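Local coordinates for protein 5-cytosine DNA methyltransferase (Entamoeba histolytica, PDB 3QV2) that probably transfers methyl groups from S-adenosyl-L-methionine to carbon 5 of cytosine in DNA or tRNA, as expected of a DNMT2-type methyltransferase, at residues E142-L147 and Y152-I157; L133-L138 and T171-M176; I120-H125 and I148-Y153; H189-S194 and I314-E319. All coordinates share one frame; numbering follows the deposited sequence.

Contact 1: residues E142-L147 and Y152-I157; sequences EIYNIL and YYIKDI
The Schellman motif that ends helix 138-149 brings Leu147 and Tyr152 together and sends the chain straight into strand 153-159. Its outer bond runs from Tyr152 N to Leu147 O, 3.0 Å long, and is moderately bent, with an N-H...O angle of 153°. The same carbonyl oxygen lies at the edge of the Tyr152 ring, in its plane, while the Leu147 side chain reaches over one face. There CD2 of Leu147 makes a CH-pi contact, 4.1 Å from the centroid of the Tyr152 ring and displaced toward the rim. This helix-to-strand connection belongs to the Rossmann-like sheet of class I methyltransferases, in which 153-159 is an outermost strand and pairs antiparallel with strand 172-178. Ile154 supplies the second half of the packing. Its CG1 branch stands anti to the carbonyl carbon (chi1 -52°) and, continued in an extended line, carries CD1 to the helix. That methyl lies 3.5 Å from Leu147 CB and 3.6 Å from Tyr144 CD1, wedged between the two helix residues. The Tyr144 ring, its CG anti to the backbone N (chi1 -177°), meets the methyl obliquely; CE1 also comes within 4.1 Å of Ile154 CG2. Behind Leu147, Tyr112 of helix 106-115 continues the apolar layer, and Val175 and Ala177 of the neighbouring strand back Ile154.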
# COMPACT_ATOMS: atom_id res chain seq x y z
N GLU A 142 -11.97 0.37 -18.42
CA GLU A 142 -11.31 0.90 -19.60
C GLU A 142 -9.85 0.48 -19.66
O GLU A 142 -9.35 0.08 -20.71
CB GLU A 142 -11.43 2.43 -19.64
CG GLU A 142 -10.89 3.07 -20.91
CD GLU A 142 -11.14 4.57 -20.94
OE1 GLU A 142 -11.87 5.07 -20.06
OE2 GLU A 142 -10.60 5.24 -21.84
N ILE A 143 -9.17 0.55 -18.52
CA ILE A 143 -7.78 0.12 -18.43
C ILE A 143 -7.65 -1.35 -18.82
O ILE A 143 -6.71 -1.74 -19.51
CB ILE A 143 -7.20 0.35 -17.02
CG1 ILE A 143 -7.02 1.84 -16.75
CG2 ILE A 143 -5.88 -0.39 -16.86
CD1 ILE A 143 -6.52 2.15 -15.35
N TYR A 144 -8.60 -2.16 -18.37
CA TYR A 144 -8.61 -3.59 -18.69
C TYR A 144 -8.72 -3.79 -20.20
O TYR A 144 -7.95 -4.55 -20.78
CB TYR A 144 -9.77 -4.29 -17.98
CG TYR A 144 -9.83 -5.78 -18.21
CD1 TYR A 144 -9.16 -6.66 -17.37
CD2 TYR A 144 -10.55 -6.31 -19.27
CE1 TYR A 144 -9.21 -8.03 -17.57
CE2 TYR A 144 -10.60 -7.68 -19.49
CZ TYR A 144 -9.93 -8.53 -18.63
OH TYR A 144 -9.97 -9.89 -18.84
N ASN A 145 -9.67 -3.10 -20.82
CA ASN A 145 -9.84 -3.17 -22.27
C ASN A 145 -8.58 -2.75 -23.02
O ASN A 145 -8.16 -3.42 -23.96
CB ASN A 145 -11.03 -2.30 -22.72
CG ASN A 145 -12.37 -2.91 -22.35
OD1 ASN A 145 -12.54 -4.13 -22.38
ND2 ASN A 145 -13.32 -2.06 -22.00
N ILE A 146 -7.97 -1.65 -22.59
CA ILE A 146 -6.74 -1.17 -23.21
C ILE A 146 -5.64 -2.22 -23.12
O ILE A 146 -5.00 -2.54 -24.12
CB ILE A 146 -6.25 0.14 -22.56
CG1 ILE A 146 -7.23 1.28 -22.85
CG2 ILE A 146 -4.86 0.49 -23.07
CD1 ILE A 146 -6.82 2.60 -22.23
N LEU A 147 -5.44 -2.76 -21.93
CA LEU A 147 -4.43 -3.80 -21.72
C LEU A 147 -4.69 -5.00 -22.62
O LEU A 147 -3.77 -5.52 -23.24
CB LEU A 147 -4.40 -4.23 -20.25
CG LEU A 147 -3.83 -3.20 -19.26
CD1 LEU A 147 -3.98 -3.69 -17.83
CD2 LEU A 147 -2.37 -2.92 -19.58
N TYR A 152 -2.00 -7.93 -23.56
CA TYR A 152 -1.61 -8.29 -22.20
C TYR A 152 -2.44 -9.44 -21.65
O TYR A 152 -3.62 -9.58 -21.97
CB TYR A 152 -1.74 -7.08 -21.26
CG TYR A 152 -0.58 -6.12 -21.30
CD1 TYR A 152 0.53 -6.30 -20.48
CD2 TYR A 152 -0.58 -5.03 -22.16
CE1 TYR A 152 1.60 -5.43 -20.51
CE2 TYR A 152 0.48 -4.15 -22.20
CZ TYR A 152 1.57 -4.35 -21.38
OH TYR A 152 2.63 -3.48 -21.41
N TYR A 153 -1.80 -10.28 -20.84
CA TYR A 153 -2.51 -11.28 -20.05
C TYR A 153 -2.71 -10.72 -18.65
O TYR A 153 -1.77 -10.20 -18.04
CB TYR A 153 -1.73 -12.59 -19.99
CG TYR A 153 -1.60 -13.28 -21.33
CD1 TYR A 153 -2.52 -14.24 -21.73
CD2 TYR A 153 -0.56 -12.97 -22.19
CE1 TYR A 153 -2.40 -14.88 -22.95
CE2 TYR A 153 -0.44 -13.60 -23.42
CZ TYR A 153 -1.36 -14.55 -23.79
OH TYR A 153 -1.24 -15.18 -25.01
N ILE A 154 -3.93 -10.82 -18.13
CA ILE A 154 -4.26 -10.18 -16.86
C ILE A 154 -4.82 -11.13 -15.82
O ILE A 154 -5.80 -11.83 -16.06
CB ILE A 154 -5.26 -9.03 -17.07
CG1 ILE A 154 -4.77 -8.06 -18.14
CG2 ILE A 154 -5.51 -8.29 -15.76
CD1 ILE A 154 -5.75 -6.97 -18.48
N LYS A 155 -4.16 -11.17 -14.66
CA LYS A 155 -4.69 -11.88 -13.50
C LYS A 155 -4.84 -10.92 -12.33
O LYS A 155 -3.94 -10.13 -12.04
CB LYS A 155 -3.80 -13.06 -13.12
CG LYS A 155 -3.88 -14.22 -14.10
CD LYS A 155 -3.89 -15.55 -13.37
CE LYS A 155 -4.06 -16.71 -14.34
NZ LYS A 155 -5.31 -16.59 -15.14
N ASP A 156 -5.97 -11.00 -11.65
CA ASP A 156 -6.26 -10.10 -10.54
C ASP A 156 -6.72 -10.87 -9.30
O ASP A 156 -7.18 -12.00 -9.40
CB ASP A 156 -7.32 -9.08 -10.95
CG ASP A 156 -8.61 -9.72 -11.42
OD1 ASP A 156 -8.60 -10.94 -11.70
OD2 ASP A 156 -9.63 -9.02 -11.51
N ILE A 157 -6.59 -10.23 -8.14
CA ILE A 157 -6.99 -10.87 -6.89
C ILE A 157 -7.32 -9.84 -5.82
O ILE A 157 -6.66 -8.81 -5.70
CB ILE A 157 -5.90 -11.81 -6.36
CG1 ILE A 157 -6.40 -12.57 -5.13
CG2 ILE A 157 -4.63 -11.04 -6.03
CD1 ILE A 157 -5.38 -13.52 -4.53

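Contact 2: residues L133-L138 and T171-M176; sequences LFKESL and TRYYVM
Lys135 lays the aliphatic part of its side chain across the Tyr173 ring. CB of Lys135 sits over the ring centre, 3.5 Å from the centroid of the Tyr173 ring and only 11° off the ring normal, a close CH-pi contact. From there the lysine chain runs extended through CG and CD, with CG 3.7 Å from Tyr173 CZ and CD 3.7 Å from Tyr173 CE1, and turns only at its last torsion (chi4 58°). That bend turns NZ toward Asp156 on strand 153-159, with which it forms a salt bridge. Tyr173 OH is hydrogen-bonded to the same carboxylate oxygen, OD2, so one acidic group ties down the ends of both side chains. Tyr173 belongs to strand 172-178, the antiparallel member set between 125-130 and 153-159 in the Rossmann-like sheet; with its CG opposite the backbone N (chi1 180°), the ring rises from the sheet to meet Lys135. Phe134 approaches differently: the two rings meet rim to rim, Phe134 CD2 lying 3.9 Å from Tyr173 CD2 and each atom near the plane of the other ring. Phe140 touches both aromatics, edge-to-face against Tyr173. The turn carrying Phe134 is fastened by Ser137, whose OG donates to Phe134 O over 2.7 Å in the carbonyl plane, on a lone pair, and as N-cap of helix 138-149 also caps Phe140 N. Ser137 N gives Phe134 O a second donor.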
# COMPACT_ATOMS: atom_id res chain seq x y z
N LEU A 133 -13.05 -1.71 -4.63
CA LEU A 133 -14.03 -1.11 -5.54
C LEU A 133 -13.44 -0.68 -6.88
O LEU A 133 -14.17 -0.48 -7.85
CB LEU A 133 -14.74 0.07 -4.87
CG LEU A 133 -15.81 -0.30 -3.83
CD1 LEU A 133 -16.38 0.94 -3.17
CD2 LEU A 133 -16.91 -1.11 -4.50
N PHE A 134 -12.12 -0.54 -6.93
CA PHE A 134 -11.45 -0.18 -8.18
C PHE A 134 -11.75 -1.22 -9.25
O PHE A 134 -11.88 -0.90 -10.42
CB PHE A 134 -9.94 -0.07 -7.95
CG PHE A 134 -9.17 0.37 -9.16
CD1 PHE A 134 -9.34 1.64 -9.68
CD2 PHE A 134 -8.27 -0.49 -9.78
CE1 PHE A 134 -8.63 2.05 -10.79
CE2 PHE A 134 -7.56 -0.08 -10.89
CZ PHE A 134 -7.74 1.19 -11.40
N LYS A 135 -11.86 -2.48 -8.81
CA LYS A 135 -12.15 -3.59 -9.71
C LYS A 135 -13.45 -3.37 -10.49
O LYS A 135 -13.59 -3.84 -11.62
CB LYS A 135 -12.23 -4.89 -8.92
CG LYS A 135 -12.68 -6.10 -9.74
CD LYS A 135 -12.76 -7.34 -8.87
CE LYS A 135 -13.30 -8.53 -9.65
NZ LYS A 135 -12.44 -8.83 -10.84
N GLU A 136 -14.39 -2.65 -9.89
CA GLU A 136 -15.69 -2.42 -10.52
C GLU A 136 -15.82 -1.03 -11.14
O GLU A 136 -16.87 -0.68 -11.68
CB GLU A 136 -16.82 -2.62 -9.50
CG GLU A 136 -17.69 -3.84 -9.77
CD GLU A 136 -16.98 -5.14 -9.48
OE1 GLU A 136 -16.39 -5.28 -8.38
OE2 GLU A 136 -17.00 -6.04 -10.35
N SER A 137 -14.75 -0.24 -11.08
CA SER A 137 -14.79 1.13 -11.58
C SER A 137 -14.82 1.19 -13.10
O SER A 137 -14.34 0.27 -13.78
CB SER A 137 -13.59 1.93 -11.06
OG SER A 137 -12.37 1.44 -11.59
N LEU A 138 -15.38 2.26 -13.64
CA LEU A 138 -15.36 2.50 -15.08
C LEU A 138 -13.93 2.78 -15.52
O LEU A 138 -13.56 2.51 -16.66
CB LEU A 138 -16.26 3.68 -15.44
CG LEU A 138 -17.77 3.46 -15.28
CD1 LEU A 138 -18.53 4.76 -15.49
CD2 LEU A 138 -18.25 2.37 -16.24
N THR A 171 -7.73 -5.39 3.17
CA THR A 171 -8.23 -5.95 1.93
C THR A 171 -8.00 -4.99 0.76
O THR A 171 -8.51 -3.87 0.75
CB THR A 171 -9.74 -6.26 2.03
OG1 THR A 171 -9.97 -7.14 3.14
CG2 THR A 171 -10.23 -6.92 0.75
N ARG A 172 -7.22 -5.44 -0.22
CA ARG A 172 -6.90 -4.62 -1.38
C ARG A 172 -7.04 -5.39 -2.69
O ARG A 172 -7.09 -6.62 -2.70
CB ARG A 172 -5.49 -4.04 -1.26
CG ARG A 172 -5.33 -2.97 -0.19
CD ARG A 172 -6.19 -1.75 -0.50
NE ARG A 172 -5.87 -0.63 0.38
CZ ARG A 172 -6.51 -0.37 1.52
NH1 ARG A 172 -6.15 0.67 2.26
NH2 ARG A 172 -7.50 -1.15 1.92
N TYR A 173 -7.11 -4.65 -3.79
CA TYR A 173 -7.25 -5.24 -5.11
C TYR A 173 -5.91 -5.16 -5.84
O TYR A 173 -5.24 -4.13 -5.81
CB TYR A 173 -8.33 -4.50 -5.90
CG TYR A 173 -8.56 -5.02 -7.30
CD1 TYR A 173 -8.85 -6.35 -7.53
CD2 TYR A 173 -8.53 -4.16 -8.39
CE1 TYR A 173 -9.07 -6.83 -8.81
CE2 TYR A 173 -8.75 -4.61 -9.67
CZ TYR A 173 -9.02 -5.95 -9.88
OH TYR A 173 -9.24 -6.41 -11.15
N TYR A 174 -5.53 -6.27 -6.47
CA TYR A 174 -4.24 -6.35 -7.15
C TYR A 174 -4.36 -6.82 -8.59
O TYR A 174 -5.00 -7.84 -8.87
CB TYR A 174 -3.30 -7.29 -6.39
CG TYR A 174 -3.08 -6.91 -4.95
CD1 TYR A 174 -2.11 -5.98 -4.60
CD2 TYR A 174 -3.83 -7.48 -3.93
CE1 TYR A 174 -1.90 -5.62 -3.28
CE2 TYR A 174 -3.63 -7.13 -2.61
CZ TYR A 174 -2.66 -6.20 -2.29
OH TYR A 174 -2.45 -5.85 -0.98
N VAL A 175 -3.75 -6.08 -9.51
CA VAL A 175 -3.77 -6.45 -10.92
C VAL A 175 -2.37 -6.82 -11.39
O VAL A 175 -1.41 -6.07 -11.21
CB VAL A 175 -4.30 -5.30 -11.80
CG1 VAL A 175 -4.28 -5.71 -13.26
CG2 VAL A 175 -5.70 -4.91 -11.37
N MET A 176 -2.26 -8.00 -12.01
CA MET A 176 -0.98 -8.48 -12.53
C MET A 176 -1.08 -8.70 -14.03
O MET A 176 -1.74 -9.63 -14.50
CB MET A 176 -0.57 -9.77 -11.83
CG MET A 176 -0.23 -9.59 -10.36
SD MET A 176 -0.56 -11.07 -9.39
CE MET A 176 -2.35 -11.09 -9.43

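Contact 3: residues I120-H125 and I148-Y153; sequences INKPKH and IKNQYY. With SO4 (sulfate ion), chain D.
Tyr152 points its phenol edgewise at the backbone of Pro123, and the hydroxyl donates a short hydrogen bond, 2.6 Å from Tyr152 OH to Pro123 O. The bond lies in the carbonyl plane and uses a lone pair of the proline oxygen, which lies near the plane of the tyrosine ring. The proline ring crosses the tyrosine side chain at about a right angle, its CG 3.4 Å from Tyr152 OH. Lys122 CB lies at the same 3.4 Å from Tyr152 OH. Carbon atoms of Lys122 and Pro123 thus flank the hydroxyl, which together with its bond probably restricts the phenol. Lys122 then runs on toward the helix end, meeting Asn150 at about a right angle. A bend at the third torsion (chi3 -70°) places its CE 3.4 Å from Asn150 O, and a second at chi4 (-68°) turns NZ toward a water. That water accepts from Lys122 NZ at 2.9 Å and donates to Asn150 OD1 at 2.7 Å. ND2 of the same amide is hydrogen-bonded to Ile146 O. CB of Lys124 is directed away from the helix end, and NZ of Lys124 donates to sulfate O2 (3.0 Å) and weakly to O3; the ion probably comes from the crystallisation liquor. The segment 120-125 leads from helix 106-115 into strand 125-130, and is joined to the end of helix 138-149 where the chain enters strand 153-159.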
# COMPACT_ATOMS: atom_id res chain seq x y z
N ILE A 120 7.16 2.08 -28.18
CA ILE A 120 7.83 1.11 -29.04
C ILE A 120 7.95 -0.20 -28.27
O ILE A 120 7.70 -1.27 -28.81
CB ILE A 120 9.23 1.58 -29.45
CG1 ILE A 120 9.15 2.83 -30.33
CG2 ILE A 120 9.97 0.47 -30.18
CD1 ILE A 120 8.40 2.60 -31.63
N ASN A 121 8.34 -0.09 -27.01
CA ASN A 121 8.46 -1.25 -26.14
C ASN A 121 7.53 -1.15 -24.93
O ASN A 121 7.86 -0.50 -23.94
CB ASN A 121 9.90 -1.42 -25.67
CG ASN A 121 10.86 -1.65 -26.82
OD1 ASN A 121 11.82 -0.90 -27.01
ND2 ASN A 121 10.61 -2.70 -27.60
N LYS A 122 6.37 -1.79 -25.02
CA LYS A 122 5.45 -1.85 -23.89
C LYS A 122 6.13 -2.57 -22.73
O LYS A 122 6.89 -3.51 -22.95
CB LYS A 122 4.17 -2.59 -24.28
CG LYS A 122 3.29 -1.83 -25.27
CD LYS A 122 2.01 -2.59 -25.59
CE LYS A 122 2.29 -3.84 -26.41
NZ LYS A 122 2.77 -3.51 -27.78
N PRO A 123 5.86 -2.12 -21.49
CA PRO A 123 6.40 -2.80 -20.31
C PRO A 123 6.00 -4.26 -20.30
O PRO A 123 4.82 -4.57 -20.48
CB PRO A 123 5.76 -2.04 -19.14
CG PRO A 123 4.58 -1.33 -19.73
CD PRO A 123 4.98 -1.00 -21.13
N LYS A 124 6.96 -5.15 -20.10
CA LYS A 124 6.69 -6.59 -20.12
C LYS A 124 5.95 -7.05 -18.87
O LYS A 124 5.38 -8.14 -18.85
CB LYS A 124 7.98 -7.38 -20.31
CG LYS A 124 8.70 -7.07 -21.62
CD LYS A 124 10.01 -7.84 -21.73
CE LYS A 124 10.73 -7.52 -23.03
NZ LYS A 124 10.99 -6.06 -23.15
N HIS A 125 5.97 -6.23 -17.83
CA HIS A 125 5.26 -6.53 -16.59
C HIS A 125 4.62 -5.28 -16.01
O HIS A 125 5.25 -4.22 -15.95
CB HIS A 125 6.20 -7.17 -15.56
CG HIS A 125 6.76 -8.49 -15.98
ND1 HIS A 125 7.89 -8.60 -16.76
CD2 HIS A 125 6.35 -9.75 -15.74
CE1 HIS A 125 8.15 -9.88 -16.98
NE2 HIS A 125 7.23 -10.60 -16.37
N ILE A 148 -5.94 -5.44 -22.68
CA ILE A 148 -6.32 -6.57 -23.53
C ILE A 148 -6.01 -6.27 -24.99
O ILE A 148 -5.40 -7.09 -25.69
CB ILE A 148 -7.81 -6.92 -23.38
CG1 ILE A 148 -8.06 -7.60 -22.03
CG2 ILE A 148 -8.25 -7.83 -24.51
CD1 ILE A 148 -7.26 -8.87 -21.84
N LYS A 149 -6.44 -5.11 -25.46
CA LYS A 149 -6.22 -4.70 -26.84
C LYS A 149 -4.73 -4.63 -27.16
O LYS A 149 -4.32 -4.83 -28.31
CB LYS A 149 -6.89 -3.36 -27.12
CG LYS A 149 -6.65 -2.83 -28.53
CD LYS A 149 -7.39 -1.52 -28.75
CE LYS A 149 -7.04 -0.92 -30.11
NZ LYS A 149 -5.58 -0.62 -30.23
N ASN A 150 -3.92 -4.36 -26.15
CA ASN A 150 -2.47 -4.29 -26.34
C ASN A 150 -1.74 -5.59 -25.99
O ASN A 150 -0.56 -5.58 -25.66
CB ASN A 150 -1.87 -3.11 -25.57
CG ASN A 150 -2.21 -1.77 -26.20
OD1 ASN A 150 -1.48 -1.28 -27.06
ND2 ASN A 150 -3.32 -1.17 -25.78
N GLN A 151 -2.47 -6.70 -26.07
CA GLN A 151 -1.89 -8.04 -26.00
C GLN A 151 -1.39 -8.47 -24.61
O GLN A 151 -0.47 -9.28 -24.51
CB GLN A 151 -0.75 -8.18 -27.02
CG GLN A 151 -1.08 -7.65 -28.41
CD GLN A 151 -2.24 -8.36 -29.06
OE1 GLN A 151 -2.84 -9.27 -28.48
NE2 GLN A 151 -2.57 -7.96 -30.29
N TYR A 152 -2.00 -7.93 -23.56
CA TYR A 152 -1.61 -8.29 -22.20
C TYR A 152 -2.44 -9.44 -21.65
O TYR A 152 -3.62 -9.58 -21.97
CB TYR A 152 -1.74 -7.08 -21.26
CG TYR A 152 -0.58 -6.12 -21.30
CD1 TYR A 152 0.53 -6.30 -20.48
CD2 TYR A 152 -0.58 -5.03 -22.16
CE1 TYR A 152 1.60 -5.43 -20.51
CE2 TYR A 152 0.48 -4.15 -22.20
CZ TYR A 152 1.57 -4.35 -21.38
OH TYR A 152 2.63 -3.48 -21.41
N TYR A 153 -1.80 -10.28 -20.84
CA TYR A 153 -2.51 -11.28 -20.05
C TYR A 153 -2.71 -10.72 -18.65
O TYR A 153 -1.77 -10.20 -18.04
CB TYR A 153 -1.73 -12.59 -19.99
CG TYR A 153 -1.60 -13.28 -21.33
CD1 TYR A 153 -2.52 -14.24 -21.73
CD2 TYR A 153 -0.56 -12.97 -22.19
CE1 TYR A 153 -2.40 -14.88 -22.95
CE2 TYR A 153 -0.44 -13.60 -23.42
CZ TYR A 153 -1.36 -14.55 -23.79
OH TYR A 153 -1.24 -15.18 -25.01
S SO4 D . 14.25 -5.01 -22.04
O1 SO4 D . 13.97 -3.63 -21.68
O2 SO4 D . 13.37 -5.92 -21.30
O3 SO4 D . 14.03 -5.19 -23.47
O4 SO4 D . 15.64 -5.32 -21.71
O HOH W 1 0.42 -2.15 -28.83

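Contact 4: residues H189-S194 and I314-E319; sequences HQEKES and IAQLME
The segment 189-194 runs as irregular chain past one side of helix 311-321 and comes closest where His189 CA lies 7.9 Å from Gln316 CA. Between them the amide of Gln316 binds the backbone of His189 at two points. His189 N donates to Gln316 OE1 over 2.9 Å in a nearly straight bond (167°), and Gln316 NE2 donates to His189 O over 2.8 Å. Both ends of the amide are therefore engaged by a single residue, which fixes its rotation. With CG of Gln316 set beside the backbone N (chi1 -67°) and the rest of the chain extended, the amide is carried out to the loop. Gln316 NE2 also donates to Glu191 OE1, a longer bond of 3.3 Å. This acceptor sits in the amide plane, but the nitrogen meets it from above the carboxylate plane, the two planes being 69° apart. Glu191 reaches there by bending at its second torsion, sliding past the glutamine in the opposite direction. The His189 imidazole crosses the amide obliquely, with ND1 4.1 Å from Gln316 OE1. Ile164 also touches Gln316, which is buried. A side-chain amide hydrogen-bonded to both the N-H and the C=O of one residue resembles the two-bond pairing that an adjacent antiparallel strand would offer, although 189-194 is not itself a strand; here it holds a long connecting loop to a helix packed on the Rossmann-like sheet.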
# COMPACT_ATOMS: atom_id res chain seq x y z
N HIS A 189 1.38 -18.34 0.10
CA HIS A 189 2.02 -19.14 1.14
C HIS A 189 1.87 -18.44 2.48
O HIS A 189 1.85 -17.21 2.55
CB HIS A 189 3.50 -19.34 0.82
CG HIS A 189 3.78 -19.67 -0.61
ND1 HIS A 189 4.45 -18.82 -1.45
CD2 HIS A 189 3.46 -20.76 -1.35
CE1 HIS A 189 4.54 -19.37 -2.65
NE2 HIS A 189 3.95 -20.55 -2.62
N GLN A 190 1.76 -19.21 3.55
CA GLN A 190 1.66 -18.63 4.88
C GLN A 190 3.01 -18.11 5.34
O GLN A 190 4.01 -18.82 5.33
CB GLN A 190 1.11 -19.65 5.88
CG GLN A 190 -0.34 -20.03 5.62
CD GLN A 190 -1.24 -18.82 5.49
OE1 GLN A 190 -1.43 -18.07 6.45
NE2 GLN A 190 -1.80 -18.62 4.31
N GLU A 191 3.04 -16.84 5.74
CA GLU A 191 4.26 -16.21 6.22
C GLU A 191 4.67 -16.81 7.56
O GLU A 191 3.82 -17.29 8.32
CB GLU A 191 4.06 -14.71 6.36
CG GLU A 191 5.32 -13.90 6.08
CD GLU A 191 5.82 -14.09 4.67
OE1 GLU A 191 5.09 -13.75 3.72
OE2 GLU A 191 6.95 -14.60 4.51
N LYS A 192 5.97 -16.80 7.84
CA LYS A 192 6.49 -17.27 9.12
C LYS A 192 5.59 -16.80 10.25
O LYS A 192 5.36 -15.60 10.39
CB LYS A 192 7.91 -16.76 9.34
CG LYS A 192 8.88 -17.14 8.23
CD LYS A 192 9.40 -18.56 8.40
CE LYS A 192 10.43 -18.63 9.51
NZ LYS A 192 11.63 -17.80 9.21
N GLU A 193 5.08 -17.73 11.04
CA GLU A 193 4.12 -17.39 12.09
C GLU A 193 4.53 -16.14 12.85
O GLU A 193 5.71 -15.92 13.14
CB GLU A 193 3.92 -18.55 13.07
CG GLU A 193 2.81 -18.29 14.08
CD GLU A 193 2.95 -19.13 15.34
OE1 GLU A 193 3.93 -19.90 15.44
OE2 GLU A 193 2.09 -19.00 16.23
N SER A 194 3.55 -15.30 13.17
CA SER A 194 3.80 -14.09 13.92
C SER A 194 2.53 -13.62 14.61
O SER A 194 1.42 -13.88 14.13
CB SER A 194 4.33 -12.99 13.00
OG SER A 194 3.34 -12.60 12.07
N ILE A 314 2.12 -7.97 -1.45
CA ILE A 314 2.59 -7.61 -2.78
C ILE A 314 3.83 -8.40 -3.17
O ILE A 314 4.02 -8.73 -4.35
CB ILE A 314 2.89 -6.10 -2.88
CG1 ILE A 314 1.61 -5.29 -2.61
CG2 ILE A 314 3.44 -5.76 -4.25
CD1 ILE A 314 1.80 -3.80 -2.74
N ALA A 315 4.68 -8.72 -2.20
CA ALA A 315 5.88 -9.50 -2.46
C ALA A 315 5.52 -10.84 -3.08
O ALA A 315 6.14 -11.27 -4.06
CB ALA A 315 6.67 -9.70 -1.18
N GLN A 316 4.52 -11.51 -2.52
CA GLN A 316 4.10 -12.81 -3.03
C GLN A 316 3.45 -12.70 -4.41
O GLN A 316 3.67 -13.55 -5.27
CB GLN A 316 3.13 -13.49 -2.05
CG GLN A 316 3.77 -13.88 -0.73
CD GLN A 316 2.94 -14.89 0.03
OE1 GLN A 316 2.10 -15.58 -0.54
NE2 GLN A 316 3.18 -15.00 1.34
N LEU A 317 2.66 -11.65 -4.61
CA LEU A 317 1.97 -11.46 -5.88
C LEU A 317 2.93 -11.08 -7.01
O LEU A 317 2.73 -11.47 -8.16
CB LEU A 317 0.87 -10.41 -5.74
CG LEU A 317 -0.20 -10.74 -4.69
CD1 LEU A 317 -1.26 -9.65 -4.64
CD2 LEU A 317 -0.83 -12.09 -4.99
N MET A 318 3.97 -10.33 -6.67
CA MET A 318 4.99 -9.96 -7.65
C MET A 318 5.78 -11.18 -8.09
O MET A 318 6.10 -11.33 -9.27
CB MET A 318 5.93 -8.89 -7.08
CG MET A 318 5.31 -7.51 -7.00
SD MET A 318 6.51 -6.27 -6.46
CE MET A 318 5.58 -4.76 -6.71
N GLU A 319 6.10 -12.06 -7.13
CA GLU A 319 6.80 -13.30 -7.44
C GLU A 319 6.01 -14.10 -8.46
O GLU A 319 6.59 -14.80 -9.30
CB GLU A 319 7.02 -14.11 -6.16
CG GLU A 319 7.97 -13.46 -5.17
CD GLU A 319 7.91 -14.09 -3.79
OE1 GLU A 319 7.10 -15.02 -3.60
OE2 GLU A 319 8.66 -13.64 -2.90

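Overall arrangement
Contacts 1 and 3 meet at the end of helix 138-149, share Tyr152 and Tyr153, and have centres about 10 Å apart. Contact 2 joins contact 1 through the sheet, where strands 153-159 and 172-178 are neighbours: Lys155 O lies 2.7 Å from Met176 N. The helix of contact 4 packs on the same two strands, Leu317 CD1 lying 3.9 Å from Ile157 CG2 of contact 1 and 3.3 Å from Tyr174 CG of contact 2. Contact 2 alone approaches the catalytic region: the Phe134 side chain is about 7 Å from that of Cys86, the predicted active-site residue, and about 12 Å from the bound S-adenosyl-L-homocysteine. The other three lie away from the known sites.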